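Local atomic coordinates of protein CT_858 (Chlamydia trachomatis, PDB entry 3DOR), a protein that probably acts as a secreted serine-type endopeptidase of the chlamydial pathogen, with PDZ-like and S41-peptidase-like regions. Residues L483-T489 / V530-L536. Coordinates in Å, arbitrary orientation, origin at the centre of the assembly. Residues are numbered along the deposited sequence.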
loop_
_atom_site.group_PDB
_atom_site.type_symbol
_atom_site.label_atom_id
_atom_site.label_comp_id
_atom_site.label_asym_id
_atom_site.label_seq_id
_atom_site.Cartn_x
_atom_site.Cartn_y
_atom_site.Cartn_z
ATOM N N LEU B 483 -0.399 32.210 21.990
ATOM C CA LEU B 483 -1.430 32.119 23.009
ATOM C C LEU B 483 -2.405 31.061 22.469
ATOM O O LEU B 483 -2.912 31.208 21.348
ATOM C CB LEU B 483 -2.127 33.473 23.127
ATOM C CG LEU B 483 -2.826 33.944 24.411
ATOM C CD1 LEU B 483 -4.280 34.225 24.112
ATOM C CD2 LEU B 483 -2.663 32.937 25.532
ATOM N N ILE B 484 -2.659 30.000 23.232
ATOM C CA ILE B 484 -3.569 28.949 22.769
ATOM C C ILE B 484 -4.916 29.139 23.462
ATOM O O ILE B 484 -4.989 29.188 24.690
ATOM C CB ILE B 484 -3.002 27.520 23.051
ATOM C CG1 ILE B 484 -1.828 27.197 22.119
ATOM C CG2 ILE B 484 -4.057 26.470 22.733
ATOM C CD1 ILE B 484 -0.703 28.107 22.208
ATOM N N VAL B 485 -5.979 29.232 22.665
ATOM C CA VAL B 485 -7.316 29.487 23.187
ATOM C C VAL B 485 -8.375 28.509 22.677
ATOM O O VAL B 485 -8.316 28.076 21.533
ATOM C CB VAL B 485 -7.748 30.925 22.805
ATOM C CG1 VAL B 485 -9.108 31.259 23.394
ATOM C CG2 VAL B 485 -6.692 31.913 23.285
ATOM N N GLY B 486 -9.341 28.172 23.532
ATOM C CA GLY B 486 -10.416 27.273 23.139
ATOM C C GLY B 486 -10.600 26.143 24.136
ATOM O O GLY B 486 -10.642 26.369 25.353
ATOM N N THR B 487 -10.733 24.924 23.626
ATOM C CA THR B 487 -10.864 23.775 24.502
ATOM C C THR B 487 -9.807 22.728 24.150
ATOM O O THR B 487 -9.342 22.649 23.002
ATOM C CB THR B 487 -12.305 23.154 24.458
ATOM O OG1 THR B 487 -12.692 22.854 23.110
ATOM C CG2 THR B 487 -13.315 24.134 25.068
ATOM N N ARG B 488 -9.426 21.950 25.164
ATOM C CA ARG B 488 -8.425 20.892 25.069
ATOM C C ARG B 488 -8.573 20.024 23.819
ATOM O O ARG B 488 -9.684 19.620 23.459
ATOM C CB ARG B 488 -8.520 20.021 26.336
ATOM C CG ARG B 488 -7.573 18.843 26.412
ATOM C CD ARG B 488 -7.832 18.007 27.695
ATOM N NE ARG B 488 -7.587 18.771 28.922
ATOM C CZ ARG B 488 -6.396 18.928 29.493
ATOM N NH1 ARG B 488 -5.317 18.371 28.961
ATOM N NH2 ARG B 488 -6.277 19.671 30.588
ATOM N N THR B 489 -7.446 19.725 23.169
ATOM C CA THR B 489 -7.458 18.894 21.968
ATOM C C THR B 489 -7.737 17.419 22.313
ATOM O O THR B 489 -7.629 17.005 23.475
ATOM C CB THR B 489 -6.118 19.030 21.178
ATOM O OG1 THR B 489 -5.027 18.569 21.984
ATOM C CG2 THR B 489 -5.863 20.510 20.793
ATOM N N VAL B 530 -3.897 18.435 24.526
ATOM C CA VAL B 530 -3.170 19.646 24.839
ATOM C C VAL B 530 -4.144 20.689 25.356
ATOM O O VAL B 530 -5.152 21.002 24.711
ATOM C CB VAL B 530 -2.475 20.192 23.582
ATOM C CG1 VAL B 530 -1.685 21.441 23.911
ATOM C CG2 VAL B 530 -1.582 19.115 22.988
ATOM N N GLU B 531 -3.829 21.216 26.530
ATOM C CA GLU B 531 -4.642 22.226 27.170
ATOM C C GLU B 531 -4.313 23.599 26.606
ATOM O O GLU B 531 -3.179 23.858 26.193
ATOM C CB GLU B 531 -4.385 22.227 28.688
ATOM C CG GLU B 531 -3.052 22.867 29.144
ATOM C CD GLU B 531 -1.790 22.103 28.698
ATOM O OE1 GLU B 531 -1.865 20.883 28.433
ATOM O OE2 GLU B 531 -0.704 22.728 28.633
ATOM N N PRO B 532 -5.313 24.490 26.554
ATOM C CA PRO B 532 -5.106 25.850 26.046
ATOM C C PRO B 532 -4.657 26.707 27.223
ATOM O O PRO B 532 -4.726 26.259 28.362
ATOM C CB PRO B 532 -6.497 26.254 25.574
ATOM C CG PRO B 532 -7.389 25.577 26.600
ATOM C CD PRO B 532 -6.753 24.194 26.702
ATOM N N HIS B 533 -4.173 27.918 26.947
ATOM C CA HIS B 533 -3.785 28.842 28.011
ATOM C C HIS B 533 -5.113 29.331 28.580
ATOM O O HIS B 533 -5.279 29.434 29.785
ATOM C CB HIS B 533 -3.045 30.069 27.461
ATOM C CG HIS B 533 -1.664 29.784 26.968
ATOM N ND1 HIS B 533 -0.568 29.745 27.807
ATOM C CD2 HIS B 533 -1.192 29.570 25.718
ATOM C CE1 HIS B 533 0.522 29.530 27.090
ATOM N NE2 HIS B 533 0.171 29.421 25.821
ATOM N N ILE B 534 -6.056 29.628 27.689
ATOM C CA ILE B 534 -7.363 30.129 28.094
ATOM C C ILE B 534 -8.484 29.183 27.662
ATOM O O ILE B 534 -8.705 28.983 26.468
ATOM C CB ILE B 534 -7.659 31.524 27.466
ATOM C CG1 ILE B 534 -6.546 32.527 27.799
ATOM C CG2 ILE B 534 -9.014 32.021 27.942
ATOM C CD1 ILE B 534 -6.362 32.806 29.273
ATOM N N ASP B 535 -9.192 28.610 28.630
ATOM C CA ASP B 535 -10.290 27.711 28.316
ATOM C C ASP B 535 -11.473 28.573 27.895
ATOM O O ASP B 535 -11.983 29.353 28.683
ATOM C CB ASP B 535 -10.653 26.869 29.533
ATOM C CG ASP B 535 -11.766 25.890 29.238
ATOM O OD1 ASP B 535 -12.948 26.266 29.369
ATOM O OD2 ASP B 535 -11.462 24.747 28.856
ATOM N N LEU B 536 -11.892 28.432 26.644
ATOM C CA LEU B 536 -12.983 29.227 26.098
ATOM C C LEU B 536 -13.933 28.346 25.304
ATOM O O LEU B 536 -13.815 28.238 24.080
ATOM C CB LEU B 536 -12.416 30.296 25.167
ATOM C CG LEU B 536 -12.963 31.722 25.106
ATOM C CD1 LEU B 536 -12.740 32.232 23.695
ATOM C CD2 LEU B 536 -14.433 31.802 25.479
HETATM O O HOH W 1 -2.647 19.023 30.183
HETATM O O HOH W 2 -10.561 22.718 27.844
#
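Strands 483-486 and 534-535 run parallel, pairing Val485 with Ile534 and Gly486 with Asp535. Ile484 O accepts hydrogen bonds from His533 N (2.7 Å) and Ile534 N (3.2 Å), Gly486 N donates to Ile534 O (3.1 Å), and Leu536 N to Gly486 O (2.7 Å). Gly486 has phi/psi of 129°/-134°, where a CB would jam against the preceding carbonyl. Beyond it the chain turns roughly a right angle, and residues 486-489 run against 530-532, so Thr489 N donates a hydrogen bond to Val530 O (3.0 Å) and Val530 N one to Thr489 OG1 (2.8 Å), itself hydrogen-bonded to Asp470.

Pro532 CB packs on Ile484 CG2 (3.8 Å), and Val485 CG1 meets Leu536 CD1 (3.8 Å) against helix 549-564. Helix 468-478 touches Ile484 and Val530. Waters link Arg488 NH1 to Glu531 OE1 and Arg488 N to Asp535 OD2; Arg488 also hydrogen-bonds to Ile528 O, while Glu531 salt-bridges Arg519 and Lys477.

Outermost after 483-486, strand 534-535 edges the chain's helix-flanked mixed sheet in the ClpP/crotonase-like S41 peptidase region.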